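Long-range contacts in alpha-L-rhamnosidase (Klebsiella oxytoca, PDB 4XHC), which hydrolyses terminal alpha-L-rhamnose residues from rhamnosides as a family GH78 glycosidase, and is captured here with rhamnose bound: residues 238-243 against 524-529; 504-509 against 528-533. All coordinates share one frame; numbering follows the deposited sequence.

Interaction 1 of 2, residues 238-243 against 524-529. With RAM (alpha-L-rhamnopyranose), chain C.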
ATOM      1  N   GLY A 238      18.402  15.367  -4.951  1.00 49.38           N
ATOM      2  CA  GLY A 238      18.543  14.115  -4.191  1.00 49.01           C
ATOM      3  C   GLY A 238      17.523  13.075  -4.668  1.00 49.16           C
ATOM      4  O   GLY A 238      16.346  13.394  -4.811  1.00 48.77           O
ATOM      5  N   PRO A 239      17.962  11.829  -4.931  1.00 49.60           N
ATOM      6  CA  PRO A 239      17.034  10.861  -5.509  1.00 50.78           C
ATOM      7  C   PRO A 239      15.940  10.354  -4.570  1.00 50.77           C
ATOM      8  O   PRO A 239      14.903   9.892  -5.052  1.00 51.00           O
ATOM      9  CB  PRO A 239      17.947   9.700  -5.928  1.00 51.37           C
ATOM     10  CG  PRO A 239      19.328  10.260  -5.963  1.00 50.79           C
ATOM     11  CD  PRO A 239      19.337  11.295  -4.892  1.00 51.03           C
ATOM     12  N   LYS A 240      16.169  10.400  -3.260  1.00 50.95           N
ATOM     13  CA  LYS A 240      15.106  10.087  -2.300  1.00 51.88           C
ATOM     14  C   LYS A 240      14.171  11.276  -2.193  1.00 50.15           C
ATOM     15  O   LYS A 240      12.950  11.153  -2.272  1.00 49.82           O
ATOM     16  CB  LYS A 240      15.674   9.795  -0.913  1.00 52.96           C
ATOM     17  CG  LYS A 240      14.585   9.620   0.143  1.00 54.26           C
ATOM     18  CD  LYS A 240      15.122   9.117   1.471  1.00 54.32           C
ATOM     19  CE  LYS A 240      15.489  10.262   2.385  1.00 54.73           C
ATOM     20  NZ  LYS A 240      16.408   9.802   3.456  1.00 56.01           N
ATOM     21  N   ARG A 241      14.786  12.428  -1.990  1.00 50.08           N
ATOM     22  CA  ARG A 241      14.089  13.676  -1.794  1.00 50.87           C
ATOM     23  C   ARG A 241      15.078  14.792  -2.197  1.00 50.52           C
ATOM     24  O   ARG A 241      16.223  14.734  -1.751  1.00 50.79           O
ATOM     25  CB  ARG A 241      13.727  13.765  -0.319  1.00 49.76           C
ATOM     26  CG  ARG A 241      13.010  15.036   0.043  1.00 51.80           C
ATOM     27  CD  ARG A 241      13.201  15.432   1.490  1.00 50.47           C
ATOM     28  NE  ARG A 241      14.581  15.726   1.819  1.00 48.81           N
ATOM     29  CZ  ARG A 241      15.256  16.776   1.391  1.00 47.30           C
ATOM     30  NH1 ARG A 241      14.731  17.651   0.556  1.00 47.56           N
ATOM     31  NH2 ARG A 241      16.494  16.932   1.787  1.00 48.36           N
ATOM     32  N   ASP A 242      14.705  15.804  -2.993  1.00 50.52           N
ATOM     33  CA  ASP A 242      13.347  16.111  -3.462  1.00 52.40           C
ATOM     34  C   ASP A 242      13.053  15.576  -4.857  1.00 50.92           C
ATOM     35  O   ASP A 242      11.989  15.873  -5.402  1.00 50.53           O
ATOM     36  CB  ASP A 242      13.152  17.632  -3.595  1.00 55.22           C
ATOM     37  CG  ASP A 242      13.496  18.396  -2.341  1.00 55.68           C
ATOM     38  OD1 ASP A 242      12.751  18.280  -1.347  1.00 54.15           O
ATOM     39  OD2 ASP A 242      14.496  19.149  -2.362  1.00 58.85           O
ATOM     40  N   ARG A 243      13.993  14.847  -5.453  1.00 49.50           N
ATOM     41  CA  ARG A 243      13.848  14.330  -6.831  1.00 50.42           C
ATOM     42  C   ARG A 243      13.575  15.424  -7.856  1.00 51.46           C
ATOM     43  O   ARG A 243      12.785  15.229  -8.775  1.00 51.52           O
ATOM     44  CB  ARG A 243      12.720  13.304  -6.915  1.00 49.18           C
ATOM     45  CG  ARG A 243      12.700  12.330  -5.765  1.00 48.90           C
ATOM     46  CD  ARG A 243      11.612  11.297  -5.944  1.00 49.59           C
ATOM     47  NE  ARG A 243      11.643  10.328  -4.852  1.00 49.88           N
ATOM     48  CZ  ARG A 243      11.119   9.113  -4.913  1.00 49.43           C
ATOM     49  NH1 ARG A 243      10.501   8.710  -6.011  1.00 51.04           N
ATOM     50  NH2 ARG A 243      11.227   8.291  -3.878  1.00 49.21           N
ATOM     51  N   ASN A 524      16.590  13.953   5.938  1.00 42.51           N
ATOM     52  CA  ASN A 524      17.722  14.478   5.182  1.00 41.17           C
ATOM     53  C   ASN A 524      18.007  13.527   4.023  1.00 41.10           C
ATOM     54  O   ASN A 524      17.677  12.338   4.081  1.00 40.06           O
ATOM     55  CB  ASN A 524      18.992  14.610   6.047  1.00 40.89           C
ATOM     56  CG  ASN A 524      18.874  15.669   7.133  1.00 40.85           C
ATOM     57  OD1 ASN A 524      17.915  16.444   7.172  1.00 41.59           O
ATOM     58  ND2 ASN A 524      19.860  15.709   8.025  1.00 40.29           N
ATOM     59  N   SER A 525      18.629  14.060   2.978  1.00 40.88           N
ATOM     60  CA  SER A 525      19.087  13.252   1.845  1.00 40.71           C
ATOM     61  C   SER A 525      20.530  12.824   2.072  1.00 41.00           C
ATOM     62  O   SER A 525      21.348  13.613   2.541  1.00 42.41           O
ATOM     63  CB  SER A 525      18.953  14.050   0.553  1.00 39.22           C
ATOM     64  OG  SER A 525      19.669  13.431  -0.493  1.00 40.04           O
ATOM     65  N   TYR A 526      20.835  11.569   1.757  1.00 42.04           N
ATOM     66  CA  TYR A 526      22.183  11.010   1.952  1.00 42.89           C
ATOM     67  C   TYR A 526      22.882  10.722   0.629  1.00 43.30           C
ATOM     68  O   TYR A 526      23.926  10.074   0.581  1.00 41.90           O
ATOM     69  CB  TYR A 526      22.123   9.767   2.855  1.00 43.73           C
ATOM     70  CG  TYR A 526      21.727  10.163   4.241  1.00 43.43           C
ATOM     71  CD1 TYR A 526      22.669  10.618   5.146  1.00 43.71           C
ATOM     72  CD2 TYR A 526      20.396  10.178   4.620  1.00 44.13           C
ATOM     73  CE1 TYR A 526      22.298  11.040   6.415  1.00 43.94           C
ATOM     74  CE2 TYR A 526      20.018  10.582   5.888  1.00 44.38           C
ATOM     75  CZ  TYR A 526      20.972  11.015   6.778  1.00 43.82           C
ATOM     76  OH  TYR A 526      20.581  11.418   8.028  1.00 43.90           O
ATOM     77  N   CYS A 527      22.307  11.256  -0.440  1.00 45.02           N
ATOM     78  CA  CYS A 527      22.942  11.262  -1.748  1.00 47.87           C
ATOM     79  C   CYS A 527      22.522  12.559  -2.404  1.00 47.59           C
ATOM     80  O   CYS A 527      21.450  12.625  -3.004  1.00 49.02           O
ATOM     81  CB  CYS A 527      22.485  10.062  -2.577  1.00 49.94           C
ATOM     82  SG  CYS A 527      23.118  10.043  -4.261  1.00 50.64           S
ATOM     83  N   HIS A 528      23.344  13.595  -2.249  1.00 46.52           N
ATOM     84  CA  HIS A 528      22.996  14.930  -2.721  1.00 46.49           C
ATOM     85  C   HIS A 528      24.157  15.446  -3.527  1.00 46.67           C
ATOM     86  O   HIS A 528      25.257  15.606  -3.004  1.00 45.17           O
ATOM     87  CB  HIS A 528      22.707  15.864  -1.539  1.00 46.37           C
ATOM     88  CG  HIS A 528      21.451  16.660  -1.691  1.00 45.31           C
ATOM     89  ND1 HIS A 528      20.201  16.092  -1.613  1.00 45.14           N
ATOM     90  CD2 HIS A 528      21.250  17.982  -1.890  1.00 46.54           C
ATOM     91  CE1 HIS A 528      19.282  17.025  -1.771  1.00 45.39           C
ATOM     92  NE2 HIS A 528      19.891  18.182  -1.941  1.00 46.37           N
ATOM     93  N   ALA A 529      23.903  15.719  -4.800  1.00 48.18           N
ATOM     94  CA  ALA A 529      24.976  15.988  -5.756  1.00 50.37           C
ATOM     95  C   ALA A 529      25.640  17.358  -5.593  1.00 49.09           C
ATOM     96  O   ALA A 529      26.712  17.590  -6.145  1.00 49.27           O
ATOM     97  CB  ALA A 529      24.474  15.799  -7.181  1.00 51.94           C
TER
HETATM   98  C1  RAM C 900      16.465  22.174  -0.136  1.00 42.92           C
HETATM   99  C2  RAM C 900      17.449  21.215  -0.777  1.00 43.00           C
HETATM  100  C3  RAM C 900      17.952  21.766  -2.098  1.00 44.08           C
HETATM  101  C4  RAM C 900      18.234  23.251  -1.946  1.00 44.03           C
HETATM  102  C5  RAM C 900      16.917  23.976  -1.725  1.00 45.45           C
HETATM  103  C6  RAM C 900      17.049  25.206  -0.862  1.00 47.24           C
HETATM  104  O1  RAM C 900      15.431  21.439   0.389  1.00 43.00           O
HETATM  105  O2  RAM C 900      18.541  21.100   0.121  1.00 43.68           O
HETATM  106  O3  RAM C 900      19.140  21.088  -2.510  1.00 46.08           O
HETATM  107  O4  RAM C 900      18.847  23.760  -3.115  1.00 43.03           O
HETATM  108  O5  RAM C 900      15.961  23.096  -1.096  1.00 45.97           O
HETATM  109  O   HOH W   1      18.559  11.226  -1.713  1.00 47.29           O
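Pro-239 lays the CD edge of its ring against Cys-527, 4.0 Å from SG, a small apolar pairing in loops of the (alpha/alpha)6-barrel domain of this GH78 enzyme, where they meet strand 102-104 of the N-terminal beta region. Both segments are loops, and both reach the sugar-binding site. Gly-238, having no side chain, brings its main chain close to the imidazole of His-528: CA lies 3.6 Å from ND1, approaching obliquely, and also makes a CA-H...O contact with Cys-527 O. Lys-240 reaches farther. With CG anti to the backbone N (chi1 174°) and a bend at chi3, its chain carries NZ to Asn-524 O, 2.9 Å away and nearly along the C=O axis. The same ammonium has salt bridges to Glu-130 and Glu-134, so a long flexible cation serves to tie several acceptors together. Arg-241 brings the edge of its guanidinium beside Ser-525, while NH2 is held by Glu-506 and NE by Ile-523 O; NH1 forms a salt bridge with Asp-242 OD1 at 2.8 Å, meeting the oxygen from above the carboxylate plane. These partners probably fix how the planar group is turned. A small hydroxyl suits Ser-525, whose OG takes part in a hydrogen bond with a water that also accepts from Lys-240 N. Ser-525 OG also lies 2.9 Å from His-528 ND1 in a hydrogen bond whose donor may be either atom, which probably helps to orient the ring. At the ring's far nitrogen, His-528 NE2 donates to rhamnose O3 over 3.1 Å, with an N-H...O angle of 161°.

Interaction 2 of 2, residues 504-509 against 528-533. With RAM (alpha-L-rhamnopyranose), chain C.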
ATOM      1  N   PHE A 504      27.753  11.152  -0.919  1.00 46.59           N
ATOM      2  CA  PHE A 504      27.873  12.309  -0.034  1.00 45.77           C
ATOM      3  C   PHE A 504      26.518  12.929   0.330  1.00 44.99           C
ATOM      4  O   PHE A 504      25.559  12.895  -0.448  1.00 43.12           O
ATOM      5  CB  PHE A 504      28.846  13.350  -0.600  1.00 45.28           C
ATOM      6  CG  PHE A 504      30.278  12.909  -0.552  1.00 46.26           C
ATOM      7  CD1 PHE A 504      30.825  12.422   0.626  1.00 47.31           C
ATOM      8  CD2 PHE A 504      31.073  12.952  -1.679  1.00 47.02           C
ATOM      9  CE1 PHE A 504      32.139  11.992   0.678  1.00 48.37           C
ATOM     10  CE2 PHE A 504      32.388  12.526  -1.633  1.00 48.13           C
ATOM     11  CZ  PHE A 504      32.921  12.044  -0.451  1.00 48.66           C
ATOM     12  N   TRP A 505      26.473  13.519   1.523  1.00 44.78           N
ATOM     13  CA  TRP A 505      25.217  13.886   2.167  1.00 44.64           C
ATOM     14  C   TRP A 505      24.791  15.313   1.851  1.00 42.14           C
ATOM     15  O   TRP A 505      25.628  16.177   1.616  1.00 41.13           O
ATOM     16  CB  TRP A 505      25.341  13.721   3.687  1.00 45.66           C
ATOM     17  CG  TRP A 505      25.843  12.364   4.133  1.00 47.40           C
ATOM     18  CD1 TRP A 505      25.828  11.200   3.420  1.00 47.63           C
ATOM     19  CD2 TRP A 505      26.416  12.044   5.404  1.00 48.43           C
ATOM     20  NE1 TRP A 505      26.365  10.180   4.168  1.00 48.77           N
ATOM     21  CE2 TRP A 505      26.736  10.673   5.388  1.00 49.52           C
ATOM     22  CE3 TRP A 505      26.696  12.789   6.551  1.00 49.11           C
ATOM     23  CZ2 TRP A 505      27.324  10.032   6.476  1.00 52.09           C
ATOM     24  CZ3 TRP A 505      27.278  12.152   7.630  1.00 51.16           C
ATOM     25  CH2 TRP A 505      27.587  10.788   7.586  1.00 52.76           C
ATOM     26  N   GLU A 506      23.484  15.548   1.872  1.00 41.07           N
ATOM     27  CA  GLU A 506      22.934  16.893   1.750  1.00 41.28           C
ATOM     28  C   GLU A 506      23.416  17.821   2.889  1.00 40.86           C
ATOM     29  O   GLU A 506      23.844  18.953   2.640  1.00 39.78           O
ATOM     30  CB  GLU A 506      21.417  16.816   1.767  1.00 41.46           C
ATOM     31  CG  GLU A 506      20.698  18.152   1.619  1.00 42.63           C
ATOM     32  CD  GLU A 506      19.219  18.059   1.937  1.00 43.27           C
ATOM     33  OE1 GLU A 506      18.838  17.081   2.622  1.00 45.60           O
ATOM     34  OE2 GLU A 506      18.426  18.930   1.497  1.00 42.51           O
ATOM     35  N   ILE A 507      23.337  17.324   4.120  1.00 40.34           N
ATOM     36  CA  ILE A 507      23.651  18.093   5.324  1.00 41.76           C
ATOM     37  C   ILE A 507      24.839  17.469   6.058  1.00 42.72           C
ATOM     38  O   ILE A 507      24.863  16.261   6.256  1.00 43.99           O
ATOM     39  CB  ILE A 507      22.445  18.064   6.305  1.00 41.81           C
ATOM     40  CG1 ILE A 507      21.146  18.515   5.617  1.00 41.24           C
ATOM     41  CG2 ILE A 507      22.725  18.889   7.551  1.00 42.35           C
ATOM     42  CD1 ILE A 507      21.185  19.905   5.024  1.00 41.34           C
ATOM     43  N   PHE A 508      25.815  18.277   6.471  1.00 44.29           N
ATOM     44  CA  PHE A 508      26.910  17.780   7.327  1.00 46.37           C
ATOM     45  C   PHE A 508      27.675  18.874   8.103  1.00 48.20           C
ATOM     46  O   PHE A 508      28.462  19.645   7.535  1.00 50.45           O
ATOM     47  CB  PHE A 508      27.890  16.903   6.517  1.00 46.05           C
ATOM     48  CG  PHE A 508      28.965  16.249   7.355  1.00 46.91           C
ATOM     49  CD1 PHE A 508      28.654  15.615   8.559  1.00 47.25           C
ATOM     50  CD2 PHE A 508      30.289  16.256   6.936  1.00 47.10           C
ATOM     51  CE1 PHE A 508      29.642  15.024   9.327  1.00 48.61           C
ATOM     52  CE2 PHE A 508      31.280  15.665   7.705  1.00 48.13           C
ATOM     53  CZ  PHE A 508      30.957  15.048   8.900  1.00 49.23           C
ATOM     54  N   ASP A 509      27.410  18.940   9.403  1.00 50.69           N
ATOM     55  CA  ASP A 509      28.172  19.764  10.343  1.00 53.62           C
ATOM     56  C   ASP A 509      28.931  18.787  11.249  1.00 57.23           C
ATOM     57  O   ASP A 509      28.314  18.123  12.079  1.00 60.74           O
ATOM     58  CB  ASP A 509      27.213  20.640  11.167  1.00 53.62           C
ATOM     59  CG  ASP A 509      27.911  21.415  12.280  1.00 54.76           C
ATOM     60  OD1 ASP A 509      29.164  21.441  12.335  1.00 54.45           O
ATOM     61  OD2 ASP A 509      27.182  22.009  13.108  1.00 55.32           O
ATOM     62  N   HIS A 528      23.344  13.595  -2.249  1.00 46.52           N
ATOM     63  CA  HIS A 528      22.996  14.930  -2.721  1.00 46.49           C
ATOM     64  C   HIS A 528      24.157  15.446  -3.527  1.00 46.67           C
ATOM     65  O   HIS A 528      25.257  15.606  -3.004  1.00 45.17           O
ATOM     66  CB  HIS A 528      22.707  15.864  -1.539  1.00 46.37           C
ATOM     67  CG  HIS A 528      21.451  16.660  -1.691  1.00 45.31           C
ATOM     68  ND1 HIS A 528      20.201  16.092  -1.613  1.00 45.14           N
ATOM     69  CD2 HIS A 528      21.250  17.982  -1.890  1.00 46.54           C
ATOM     70  CE1 HIS A 528      19.282  17.025  -1.771  1.00 45.39           C
ATOM     71  NE2 HIS A 528      19.891  18.182  -1.941  1.00 46.37           N
ATOM     72  N   ALA A 529      23.903  15.719  -4.800  1.00 48.18           N
ATOM     73  CA  ALA A 529      24.976  15.988  -5.756  1.00 50.37           C
ATOM     74  C   ALA A 529      25.640  17.358  -5.593  1.00 49.09           C
ATOM     75  O   ALA A 529      26.712  17.590  -6.145  1.00 49.27           O
ATOM     76  CB  ALA A 529      24.474  15.799  -7.181  1.00 51.94           C
ATOM     77  N   TRP A 530      25.027  18.257  -4.832  1.00 47.21           N
ATOM     78  CA  TRP A 530      25.691  19.509  -4.518  1.00 46.38           C
ATOM     79  C   TRP A 530      26.866  19.266  -3.571  1.00 46.84           C
ATOM     80  O   TRP A 530      27.644  20.176  -3.303  1.00 46.67           O
ATOM     81  CB  TRP A 530      24.700  20.572  -3.997  1.00 44.55           C
ATOM     82  CG  TRP A 530      24.223  20.486  -2.571  1.00 43.08           C
ATOM     83  CD1 TRP A 530      24.616  19.606  -1.609  1.00 43.60           C
ATOM     84  CD2 TRP A 530      23.288  21.371  -1.937  1.00 42.98           C
ATOM     85  NE1 TRP A 530      23.963  19.867  -0.421  1.00 43.41           N
ATOM     86  CE2 TRP A 530      23.150  20.952  -0.598  1.00 42.75           C
ATOM     87  CE3 TRP A 530      22.557  22.478  -2.373  1.00 43.51           C
ATOM     88  CZ2 TRP A 530      22.310  21.592   0.303  1.00 43.00           C
ATOM     89  CZ3 TRP A 530      21.721  23.112  -1.481  1.00 43.48           C
ATOM     90  CH2 TRP A 530      21.603  22.667  -0.156  1.00 43.55           C
ATOM     91  N   SER A 531      26.998  18.028  -3.088  1.00 47.70           N
ATOM     92  CA  SER A 531      28.118  17.635  -2.228  1.00 49.37           C
ATOM     93  C   SER A 531      29.202  16.809  -2.926  1.00 50.05           C
ATOM     94  O   SER A 531      30.090  16.297  -2.255  1.00 50.29           O
ATOM     95  CB  SER A 531      27.604  16.823  -1.042  1.00 50.56           C
ATOM     96  OG  SER A 531      26.580  17.518  -0.359  1.00 52.49           O
ATOM     97  N   CYS A 532      29.156  16.691  -4.251  1.00 50.64           N
ATOM     98  CA  CYS A 532      30.109  15.839  -4.968  1.00 53.06           C
ATOM     99  C   CYS A 532      31.201  16.608  -5.733  1.00 53.23           C
ATOM    100  O   CYS A 532      31.863  16.046  -6.611  1.00 54.09           O
ATOM    101  CB  CYS A 532      29.357  14.915  -5.934  1.00 55.86           C
ATOM    102  SG  CYS A 532      28.732  15.727  -7.422  1.00 58.24           S
ATOM    103  N   THR A 533      31.420  17.870  -5.379  1.00 51.54           N
ATOM    104  CA  THR A 533      32.369  18.703  -6.109  1.00 52.70           C
ATOM    105  C   THR A 533      33.838  18.332  -5.924  1.00 53.45           C
ATOM    106  O   THR A 533      34.661  18.686  -6.769  1.00 56.15           O
ATOM    107  CB  THR A 533      32.196  20.187  -5.771  1.00 52.29           C
ATOM    108  OG1 THR A 533      32.037  20.344  -4.360  1.00 52.97           O
ATOM    109  CG2 THR A 533      30.984  20.743  -6.480  1.00 52.32           C
TER
HETATM  110  C1  RAM C 900      16.465  22.174  -0.136  1.00 42.92           C
HETATM  111  C2  RAM C 900      17.449  21.215  -0.777  1.00 43.00           C
HETATM  112  C3  RAM C 900      17.952  21.766  -2.098  1.00 44.08           C
HETATM  113  C4  RAM C 900      18.234  23.251  -1.946  1.00 44.03           C
HETATM  114  C5  RAM C 900      16.917  23.976  -1.725  1.00 45.45           C
HETATM  115  C6  RAM C 900      17.049  25.206  -0.862  1.00 47.24           C
HETATM  116  O1  RAM C 900      15.431  21.439   0.389  1.00 43.00           O
HETATM  117  O2  RAM C 900      18.541  21.100   0.121  1.00 43.68           O
HETATM  118  O3  RAM C 900      19.140  21.088  -2.510  1.00 46.08           O
HETATM  119  O4  RAM C 900      18.847  23.760  -3.115  1.00 43.03           O
HETATM  120  O5  RAM C 900      15.961  23.096  -1.096  1.00 45.97           O
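The rhamnose pocket of the (alpha/alpha)6-barrel domain takes part of its wall from this contact, where the loop 504-509 packs on a short 3-10 turn, 529-531, and the histidine before it. Glu-506 and His-528 lie side by side and point the same way. The CG methylene of Glu-506 sits over the centre of the imidazole in a CH-pi contact, 3.5 Å from the centroid and 9° off the ring normal, and the carboxylate follows with its plane 26° from that of the ring. An extended chain, with CG anti to the backbone N (chi1 -179°), is what lets glutamate run along the ring and still accept a hydrogen bond from rhamnose O2 at OE2, 2.6 Å away. Tyr-518 also bonds OE2, and Arg-241 pairs with OE1, so both oxygens have protein partners. Three successive backbone carbonyls hold residues 528-531: Phe-504 O accepts from His-528 N, Trp-505 O from Ser-531 OG at 2.6 Å, and Glu-506 O from an indole. Ser-531 is short enough for OG to meet Trp-505 O while its CB packs on Phe-504 CB. Trp-530 does two jobs: rhamnose O3 lies over one face of its ring, toward the rim, and CZ3 is 3.4 Å from rhamnose O4, while its polar edge grips the loop, NE1 donating to a lone pair of Glu-506 O in the carbonyl plane, 3.2 Å away.

How the interactions relate
Both contacts are buried close to the centre of the chain, and they meet at His-528, which belongs to the second segment of each. Interaction 1 joins loops about 280 residues apart in sequence and relies on charged chains, a water and serine; interaction 2 is local, joining two parts of one long loop region between helices 482-498 and 534-540 through backbone carbonyls, an indole N-H, a serine hydroxyl and a CH-pi contact. They are also bonded directly: the arginine-glutamate salt bridge runs between them, and Ser-525 O probably accepts from Glu-506 N. Both present the imidazole to one rhamnose; interaction 2 adds the Glu-506 carboxylate and the indole.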